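Local coordinates for lipase (Penicillium expansum, PDB 3G7N), which hydrolyses triacylglycerols and other acylglycerol lipids as a secreted alkaline lipase, releasing free fatty acids, at residues K56-I61 and Y124-V129; D31-K36 and V49-E54; N184-G189 and E207-G212. All coordinates share one frame; numbering follows the deposited sequence.

Interaction 1: residues K56-I61 and Y124-V129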
loop_
_atom_site.group_PDB
_atom_site.type_symbol
_atom_site.label_atom_id
_atom_site.label_comp_id
_atom_site.label_asym_id
_atom_site.label_seq_id
_atom_site.Cartn_x
_atom_site.Cartn_y
_atom_site.Cartn_z
ATOM N N LYS A 56 -17.733 -5.212 -4.354
ATOM C CA LYS A 56 -17.801 -6.406 -3.517
ATOM C C LYS A 56 -16.461 -6.694 -2.863
ATOM O O LYS A 56 -15.915 -7.793 -2.924
ATOM C CB LYS A 56 -18.313 -7.618 -4.313
ATOM C CG LYS A 56 -19.749 -7.441 -4.817
ATOM C CD LYS A 56 -20.257 -8.724 -5.484
ATOM C CE LYS A 56 -21.771 -8.706 -5.681
ATOM N NZ LYS A 56 -22.220 -7.528 -6.474
ATOM N N THR A 57 -15.952 -5.650 -2.208
ATOM C CA THR A 57 -14.691 -5.772 -1.475
ATOM C C THR A 57 -14.819 -5.294 -0.051
ATOM O O THR A 57 -15.692 -4.485 0.288
ATOM C CB THR A 57 -13.544 -4.984 -2.116
ATOM O OG1 THR A 57 -13.902 -3.598 -2.148
ATOM C CG2 THR A 57 -13.196 -5.521 -3.499
ATOM N N ILE A 58 -13.930 -5.827 0.773
ATOM C CA ILE A 58 -13.654 -5.314 2.106
ATOM C C ILE A 58 -12.259 -4.712 2.052
ATOM O O ILE A 58 -11.325 -5.360 1.568
ATOM C CB ILE A 58 -13.706 -6.468 3.126
ATOM C CG1 ILE A 58 -15.145 -6.982 3.216
ATOM C CG2 ILE A 58 -13.158 -6.049 4.494
ATOM C CD1 ILE A 58 -15.273 -8.383 3.781
ATOM N N ALA A 59 -12.169 -3.428 2.421
ATOM C CA ALA A 59 -10.998 -2.591 2.117
ATOM C C ALA A 59 -10.334 -2.112 3.397
ATOM O O ALA A 59 -10.995 -1.697 4.352
ATOM C CB ALA A 59 -11.431 -1.392 1.302
ATOM N N VAL A 60 -9.008 -2.137 3.363
ATOM C CA VAL A 60 -8.148 -1.526 4.382
ATOM C C VAL A 60 -7.339 -0.412 3.726
ATOM O O VAL A 60 -6.526 -0.675 2.823
ATOM C CB VAL A 60 -7.179 -2.567 4.975
ATOM C CG1 VAL A 60 -6.267 -1.919 6.006
ATOM C CG2 VAL A 60 -7.949 -3.766 5.590
ATOM N N ILE A 61 -7.587 0.826 4.140
ATOM C CA ILE A 61 -6.996 1.990 3.472
ATOM C C ILE A 61 -6.127 2.708 4.496
ATOM O O ILE A 61 -6.625 3.158 5.531
ATOM C CB ILE A 61 -8.074 2.958 2.971
ATOM C CG1 ILE A 61 -9.108 2.252 2.086
ATOM C CG2 ILE A 61 -7.431 4.103 2.192
ATOM C CD1 ILE A 61 -10.343 3.103 1.787
ATOM N N TYR A 124 -17.553 -11.181 -0.433
ATOM C CA TYR A 124 -16.666 -10.085 -0.834
ATOM C C TYR A 124 -15.207 -10.518 -0.809
ATOM O O TYR A 124 -14.823 -11.414 -0.081
ATOM C CB TYR A 124 -16.871 -8.890 0.095
ATOM C CG TYR A 124 -18.117 -8.071 -0.195
ATOM C CD1 TYR A 124 -19.216 -8.613 -0.872
ATOM C CD2 TYR A 124 -18.237 -6.786 0.303
ATOM C CE1 TYR A 124 -20.396 -7.893 -0.998
ATOM C CE2 TYR A 124 -19.381 -6.051 0.141
ATOM C CZ TYR A 124 -20.450 -6.593 -0.543
ATOM O OH TYR A 124 -21.614 -5.861 -0.701
ATOM N N THR A 125 -14.402 -9.925 -1.686
ATOM C CA THR A 125 -12.953 -10.163 -1.675
ATOM C C THR A 125 -12.268 -9.039 -0.874
ATOM O O THR A 125 -12.953 -8.117 -0.385
ATOM C CB THR A 125 -12.402 -10.208 -3.115
ATOM O OG1 THR A 125 -12.653 -8.961 -3.766
ATOM C CG2 THR A 125 -13.090 -11.352 -3.911
ATOM N N LEU A 126 -10.949 -9.128 -0.718
ATOM C CA LEU A 126 -10.197 -8.186 0.132
ATOM C C LEU A 126 -9.354 -7.255 -0.720
ATOM O O LEU A 126 -8.788 -7.647 -1.752
ATOM C CB LEU A 126 -9.294 -8.949 1.100
ATOM C CG LEU A 126 -9.998 -9.979 1.983
ATOM C CD1 LEU A 126 -8.987 -10.615 2.930
ATOM C CD2 LEU A 126 -11.142 -9.335 2.773
ATOM N N GLU A 127 -9.172 -6.039 -0.218
ATOM C CA GLU A 127 -8.210 -5.128 -0.817
ATOM C C GLU A 127 -7.554 -4.271 0.244
ATOM O O GLU A 127 -8.141 -3.974 1.291
ATOM C CB GLU A 127 -8.863 -4.266 -1.889
ATOM C CG GLU A 127 -9.887 -3.301 -1.398
ATOM C CD GLU A 127 -10.476 -2.455 -2.525
ATOM O OE1 GLU A 127 -9.720 -2.108 -3.475
ATOM O OE2 GLU A 127 -11.645 -2.035 -2.416
ATOM N N ALA A 128 -6.313 -3.880 -0.029
ATOM C CA ALA A 128 -5.566 -2.964 0.846
ATOM C C ALA A 128 -4.905 -1.930 -0.034
ATOM O O ALA A 128 -4.477 -2.238 -1.148
ATOM C CB ALA A 128 -4.515 -3.732 1.613
ATOM N N VAL A 129 -4.832 -0.692 0.454
ATOM C CA VAL A 129 -4.306 0.400 -0.373
ATOM C C VAL A 129 -3.776 1.505 0.518
ATOM O O VAL A 129 -4.293 1.739 1.621
ATOM C CB VAL A 129 -5.429 0.944 -1.298
ATOM C CG1 VAL A 129 -6.631 1.387 -0.510
ATOM C CG2 VAL A 129 -4.941 2.050 -2.177
HETATM O O HOH W 1 -14.920 -8.667 -5.495
#
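T57 and E127 meet through their side chains on one face of a parallel strand pair: T57 OG1 donates to E127 OE2 at 2.8 Å, arriving from above the carboxylate plane. E127 CG takes the crowded position between its own N and carbonyl carbon (chi1 66°), and the extended chain beyond it takes the carboxylate to T57, while E127 CG touches A59 CB. R13 forms a salt bridge with the same OE2, so this buried oxygen has both a hydroxyl and a probable positive charge to satisfy it. The backbones are zipped by five hydrogen bonds, with I58 and V60 donating to the carbonyls of T125 and E127, while T125, E127 and V129 donate to those of K56, I58 and V60. K56 O also accepts from a water, 2.9 Å away, that hydrogen-bonds to T125 OG1. Just before the strands, K56 CA lies over the centre of the Y124 ring, 3.6 Å from the centroid. I61 CG1 meets V129 CG1 at 3.7 Å, and both side chains pack on helix 8-23; on the other face I58 and V60 pack on helix 97-120. Strand 45-52 flanks 57-62 and strand 154-159 flanks 125-131.

Interaction 2: residues D31-K36 and V49-E54. Unlike the reference sequence in segment 31-36: V35 (reference Ala).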
loop_
_atom_site.group_PDB
_atom_site.type_symbol
_atom_site.label_atom_id
_atom_site.label_comp_id
_atom_site.label_asym_id
_atom_site.label_seq_id
_atom_site.Cartn_x
_atom_site.Cartn_y
_atom_site.Cartn_z
ATOM N N ASP A 31 -16.367 4.756 -3.299
ATOM C CA ASP A 31 -17.307 3.629 -3.227
ATOM C C ASP A 31 -17.204 2.830 -1.909
ATOM O O ASP A 31 -17.978 1.891 -1.685
ATOM C CB ASP A 31 -17.103 2.709 -4.415
ATOM C CG ASP A 31 -15.687 2.182 -4.502
ATOM O OD1 ASP A 31 -14.796 2.966 -4.908
ATOM O OD2 ASP A 31 -15.433 1.014 -4.137
ATOM N N VAL A 32 -16.229 3.161 -1.068
ATOM C CA VAL A 32 -16.016 2.429 0.190
ATOM C C VAL A 32 -16.775 3.083 1.346
ATOM O O VAL A 32 -16.547 4.254 1.697
ATOM C CB VAL A 32 -14.510 2.320 0.525
ATOM C CG1 VAL A 32 -14.316 1.706 1.926
ATOM C CG2 VAL A 32 -13.793 1.522 -0.551
ATOM N N THR A 33 -17.704 2.332 1.935
ATOM C CA THR A 33 -18.363 2.752 3.171
ATOM C C THR A 33 -17.445 2.434 4.354
ATOM O O THR A 33 -17.012 1.298 4.530
ATOM C CB THR A 33 -19.680 2.007 3.362
ATOM O OG1 THR A 33 -20.545 2.282 2.248
ATOM C CG2 THR A 33 -20.369 2.437 4.649
ATOM N N ILE A 34 -17.096 3.452 5.135
ATOM C CA ILE A 34 -16.097 3.280 6.181
ATOM C C ILE A 34 -16.773 2.848 7.466
ATOM O O ILE A 34 -17.595 3.601 8.001
ATOM C CB ILE A 34 -15.262 4.580 6.407
ATOM C CG1 ILE A 34 -14.510 4.983 5.124
ATOM C CG2 ILE A 34 -14.264 4.379 7.563
ATOM C CD1 ILE A 34 -14.110 6.476 5.060
ATOM N N VAL A 35 -16.430 1.668 7.964
ATOM C CA VAL A 35 -17.077 1.110 9.151
ATOM C C VAL A 35 -16.229 1.269 10.402
ATOM O O VAL A 35 -16.759 1.249 11.522
ATOM C CB VAL A 35 -17.396 -0.353 8.961
ATOM C CG1 VAL A 35 -18.347 -0.549 7.810
ATOM C CG2 VAL A 35 -16.175 -1.086 8.692
ATOM N N LYS A 36 -14.927 1.455 10.244
ATOM C CA LYS A 36 -14.039 1.552 11.405
ATOM C C LYS A 36 -12.883 2.480 11.083
ATOM O O LYS A 36 -12.268 2.367 10.016
ATOM C CB LYS A 36 -13.509 0.150 11.748
ATOM C CG LYS A 36 -12.550 0.057 12.908
ATOM C CD LYS A 36 -13.306 0.140 14.191
ATOM C CE LYS A 36 -12.536 -0.483 15.352
ATOM N NZ LYS A 36 -13.379 -0.341 16.569
ATOM N N VAL A 49 -11.156 1.067 7.679
ATOM C CA VAL A 49 -11.623 -0.232 7.190
ATOM C C VAL A 49 -13.075 -0.099 6.811
ATOM O O VAL A 49 -13.817 0.682 7.417
ATOM C CB VAL A 49 -11.475 -1.336 8.263
ATOM C CG1 VAL A 49 -11.871 -2.692 7.678
ATOM C CG2 VAL A 49 -10.025 -1.386 8.749
ATOM N N GLY A 50 -13.458 -0.725 5.707
ATOM C CA GLY A 50 -14.872 -0.709 5.333
ATOM C C GLY A 50 -15.124 -1.631 4.162
ATOM O O GLY A 50 -14.392 -2.588 3.963
ATOM N N TYR A 51 -16.236 -1.396 3.477
ATOM C CA TYR A 51 -16.672 -2.292 2.408
ATOM C C TYR A 51 -17.199 -1.475 1.242
ATOM O O TYR A 51 -17.737 -0.382 1.409
ATOM C CB TYR A 51 -17.746 -3.278 2.902
ATOM C CG TYR A 51 -19.027 -2.638 3.320
ATOM C CD1 TYR A 51 -20.063 -2.468 2.410
ATOM C CD2 TYR A 51 -19.201 -2.148 4.607
ATOM C CE1 TYR A 51 -21.243 -1.841 2.778
ATOM C CE2 TYR A 51 -20.357 -1.478 4.977
ATOM C CZ TYR A 51 -21.381 -1.329 4.060
ATOM O OH TYR A 51 -22.539 -0.664 4.422
ATOM N N SER A 52 -17.053 -2.052 0.052
ATOM C CA SER A 52 -17.607 -1.480 -1.177
ATOM C C SER A 52 -18.648 -2.448 -1.723
ATOM O O SER A 52 -18.305 -3.497 -2.235
ATOM C CB SER A 52 -16.502 -1.326 -2.208
ATOM O OG SER A 52 -17.089 -0.927 -3.456
ATOM N N THR A 53 -19.905 -2.006 -1.715
ATOM C CA THR A 53 -20.992 -2.759 -2.354
ATOM C C THR A 53 -20.795 -2.832 -3.874
ATOM O O THR A 53 -20.942 -3.899 -4.468
ATOM C CB THR A 53 -22.353 -2.113 -2.053
ATOM O OG1 THR A 53 -22.496 -1.933 -0.639
ATOM C CG2 THR A 53 -23.478 -2.984 -2.574
ATOM N N GLU A 54 -20.261 -1.758 -4.453
ATOM C CA GLU A 54 -19.986 -1.677 -5.884
ATOM C C GLU A 54 -18.954 -2.709 -6.302
ATOM O O GLU A 54 -19.127 -3.404 -7.305
ATOM C CB GLU A 54 -19.520 -0.269 -6.257
ATOM C CG GLU A 54 -19.234 -0.099 -7.741
ATOM C CD GLU A 54 -18.780 1.303 -8.092
ATOM O OE1 GLU A 54 -19.216 2.261 -7.416
ATOM O OE2 GLU A 54 -17.836 1.423 -8.903
HETATM O O HOH W 2 -20.070 0.875 -3.197
HETATM O O HOH W 3 -20.383 0.614 -0.102
#
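T33 and Y51 form the middle of this antiparallel contact as a hydrogen-bonded pair: T33 N gives its proton to Y51 O, and Y51 N returns one to T33 O at 3.0 Å. Toward K36 the pattern changes. V35 N and K36 N both donate to V49 O, at 2.8 and 3.1 Å, so that one carbonyl oxygen is shared by two donors, while V49 N closes the pair with K36 O. Between these pairs G50 brings its CA to 3.0 Å from T33 O, an approach that leaves no room for a side chain on that side.

Among the polar side chains, S52 OG donates to D31 OD2 at 2.6 Å, using the lone pair of OD2 that faces away from the other carboxylate oxygen. With OG anti to the backbone N (chi1 173°), the serine hydroxyl also accepts from K55 N, and R13 makes a salt bridge to the same OD2. Two waters extend the link: each donates to D31 O, one accepting from E54 N, the other from T53 N and hydrogen-bonded to T33 OG1.

Apolar contacts gather round the Y51 ring. T33 CB sits over one face, offset toward the rim, in a CH-pi contact 4.0 Å from the centroid. V35 CG1 reaches the ring edge, 3.6 Å from CE2, its side chain crossing that of the tyrosine at about a right angle. Y51 also stacks with Y121, just past the end of helix 97-120; V35 and V49 touch that helix at E113.

Two successive residues, V35 and K36, facing the single residue V49 make a classic beta bulge, here set in the beta hairpin of strands 32-40 and 45-52 toward one end of the lipase's mixed sheet.

Interaction 3: residues N184-G189 and E207-G212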
loop_
_atom_site.group_PDB
_atom_site.type_symbol
_atom_site.label_atom_id
_atom_site.label_comp_id
_atom_site.label_asym_id
_atom_site.label_seq_id
_atom_site.Cartn_x
_atom_site.Cartn_y
_atom_site.Cartn_z
ATOM N N ASN A 184 3.597 3.459 -9.010
ATOM C CA ASN A 184 4.543 4.565 -8.806
ATOM C C ASN A 184 4.402 5.678 -9.830
ATOM O O ASN A 184 3.728 5.527 -10.868
ATOM C CB ASN A 184 5.967 4.011 -8.764
ATOM C CG ASN A 184 6.202 3.206 -7.526
ATOM O OD1 ASN A 184 5.549 3.444 -6.502
ATOM N ND2 ASN A 184 7.108 2.241 -7.587
ATOM N N ASN A 185 4.984 6.821 -9.491
ATOM C CA ASN A 185 4.809 8.033 -10.274
ATOM C C ASN A 185 6.144 8.592 -10.766
ATOM O O ASN A 185 7.180 8.498 -10.085
ATOM C CB ASN A 185 4.082 9.078 -9.432
ATOM C CG ASN A 185 3.503 10.201 -10.271
ATOM O OD1 ASN A 185 2.775 9.937 -11.226
ATOM N ND2 ASN A 185 3.735 11.449 -9.866
ATOM N N VAL A 186 6.076 9.281 -11.903
ATOM C CA VAL A 186 7.212 10.031 -12.403
ATOM C C VAL A 186 7.695 11.046 -11.389
ATOM O O VAL A 186 6.948 11.522 -10.543
ATOM C CB VAL A 186 6.892 10.746 -13.718
ATOM C CG1 VAL A 186 6.699 9.736 -14.845
ATOM C CG2 VAL A 186 5.719 11.695 -13.559
ATOM N N LEU A 187 9.006 11.309 -11.428
ATOM C CA LEU A 187 9.595 12.382 -10.634
ATOM C C LEU A 187 9.525 12.127 -9.139
ATOM O O LEU A 187 9.589 13.059 -8.345
ATOM C CB LEU A 187 8.991 13.752 -10.988
ATOM C CG LEU A 187 9.360 14.290 -12.371
ATOM C CD1 LEU A 187 8.489 15.491 -12.695
ATOM C CD2 LEU A 187 10.845 14.656 -12.414
ATOM N N ASP A 188 9.402 10.855 -8.765
ATOM C CA ASP A 188 9.322 10.475 -7.365
ATOM C C ASP A 188 10.445 9.500 -7.025
ATOM O O ASP A 188 10.505 8.385 -7.554
ATOM C CB ASP A 188 7.967 9.840 -7.039
ATOM C CG ASP A 188 7.856 9.430 -5.583
ATOM O OD1 ASP A 188 8.709 9.851 -4.764
ATOM O OD2 ASP A 188 6.842 8.771 -5.230
ATOM N N GLY A 189 11.293 9.892 -6.088
ATOM C CA GLY A 189 12.405 9.046 -5.662
ATOM C C GLY A 189 12.128 8.138 -4.480
ATOM O O GLY A 189 13.029 7.419 -4.054
ATOM N N GLU A 207 5.295 -3.860 -10.304
ATOM C CA GLU A 207 5.345 -2.413 -10.355
ATOM C C GLU A 207 4.623 -1.904 -11.577
ATOM O O GLU A 207 4.774 -2.464 -12.667
ATOM C CB GLU A 207 6.795 -1.899 -10.345
ATOM C CG GLU A 207 6.869 -0.364 -10.192
ATOM C CD GLU A 207 8.271 0.236 -10.207
ATOM O OE1 GLU A 207 9.267 -0.499 -10.366
ATOM O OE2 GLU A 207 8.354 1.471 -10.080
ATOM N N TYR A 208 3.835 -0.853 -11.402
ATOM C CA TYR A 208 3.238 -0.103 -12.499
ATOM C C TYR A 208 3.701 1.338 -12.362
ATOM O O TYR A 208 4.075 1.771 -11.268
ATOM C CB TYR A 208 1.707 -0.124 -12.418
ATOM C CG TYR A 208 1.087 -1.496 -12.621
ATOM C CD1 TYR A 208 0.718 -1.928 -13.895
ATOM C CD2 TYR A 208 0.982 -2.399 -11.565
ATOM C CE1 TYR A 208 0.248 -3.226 -14.111
ATOM C CE2 TYR A 208 0.444 -3.674 -11.749
ATOM C CZ TYR A 208 0.149 -4.100 -13.041
ATOM O OH TYR A 208 -0.333 -5.380 -13.244
ATOM N N TYR A 209 3.684 2.087 -13.462
ATOM C CA TYR A 209 4.312 3.395 -13.477
ATOM C C TYR A 209 3.562 4.277 -14.460
ATOM O O TYR A 209 3.099 3.792 -15.499
ATOM C CB TYR A 209 5.781 3.234 -13.885
ATOM C CG TYR A 209 6.654 4.433 -13.612
ATOM C CD1 TYR A 209 7.154 4.689 -12.340
ATOM C CD2 TYR A 209 7.121 5.206 -14.657
ATOM C CE1 TYR A 209 7.997 5.736 -12.098
ATOM C CE2 TYR A 209 8.084 6.203 -14.437
ATOM C CZ TYR A 209 8.499 6.456 -13.136
ATOM O OH TYR A 209 9.442 7.438 -12.892
ATOM N N SER A 210 3.383 5.547 -14.142
ATOM C CA SER A 210 2.737 6.449 -15.088
ATOM C C SER A 210 3.231 7.857 -14.879
ATOM O O SER A 210 3.860 8.163 -13.852
ATOM C CB SER A 210 1.198 6.394 -14.982
ATOM O OG SER A 210 0.703 7.325 -14.027
ATOM N N SER A 211 2.850 8.733 -15.805
ATOM C CA SER A 211 2.993 10.164 -15.607
ATOM C C SER A 211 1.627 10.817 -15.441
ATOM O O SER A 211 1.494 12.034 -15.607
ATOM C CB SER A 211 3.755 10.804 -16.780
ATOM O OG SER A 211 3.106 10.546 -18.008
ATOM N N GLY A 212 0.647 10.047 -14.971
ATOM C CA GLY A 212 -0.615 10.629 -14.522
ATOM C C GLY A 212 -1.777 10.373 -15.464
ATOM O O GLY A 212 -2.886 10.827 -15.223
HETATM O O HOH W 4 1.559 7.438 -11.403
#
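N184 and Y209 form a parallel bridge where strands 179-185 and 206-210, neighbours in the central sheet, run out at their C-terminal ends, one of them into the loop carrying catalytic D188. N184 N donates to Y208 O at 2.9 Å, and the ladder continues with longer bonds from S210 N to N184 O and from V186 N to S210 O, the last at 3.2 Å.

On the face shared by N184 and Y209, N184 ND2 donates to E207 OE2 at 2.9 Å in a nearly straight bond (168° at the hydrogen). The oxygen lies close to the amide plane, but the donor stands above the carboxylate, and the two flat groups are turned 75° apart. E207 OE2 also accepts from S229 OG, so two donors grip it. Y209 has CG anti to its backbone N (chi1 -165°), and its ring runs beside the departing chain: CE1 is 3.5 Å from N185 O and CE2 is 3.8 Å from V186 CG1. Its hydroxyl is hydrogen-bonded to N232 ND2, which also donates to D188 O.

On the other face a water is hydrogen-bonded to S210 OG and close to N184 O and N185 OD1, linking the two strand ends. N185 ND2 donates to the carbonyl of G240, the residue just before H241. S210 OG accepts from G212 N at 2.9 Å, an ST turn at the end of the second strand. Past the strand ends V186 CG1 packs on S211 CB.

Beyond the ladder, N185 to D188 make a type II turn that brings the aspartate back toward H241, where OD2 bonds to ND1 and OD1 takes V190 N. An acid carried on the loop after a sheet strand, paired with the histidine, is the charge-relay arrangement of the alpha/beta-hydrolase catalytic triad.

From the N terminus, interaction 2 comes first, folding 31-36 against 49-54 as a local hairpin. The chain then turns directly into 56-61, whose other edge receives 124-129 in interaction 1 after a long excursion that includes helix 97-120. Interactions 1 and 2 touch: S52 N is 2.8 Å from T57 O and A59 N 2.8 Å from G50 O, probable hydrogen bonds that make three consecutive strands continuous with 125-131. Interaction 3 closes a shorter loop, 184-189 to 207-212, about 23 Å between centres from interaction 1. The contacts follow in series, none nested or crossed, and one mixed sheet ties the hairpin to the region of the catalytic aspartate.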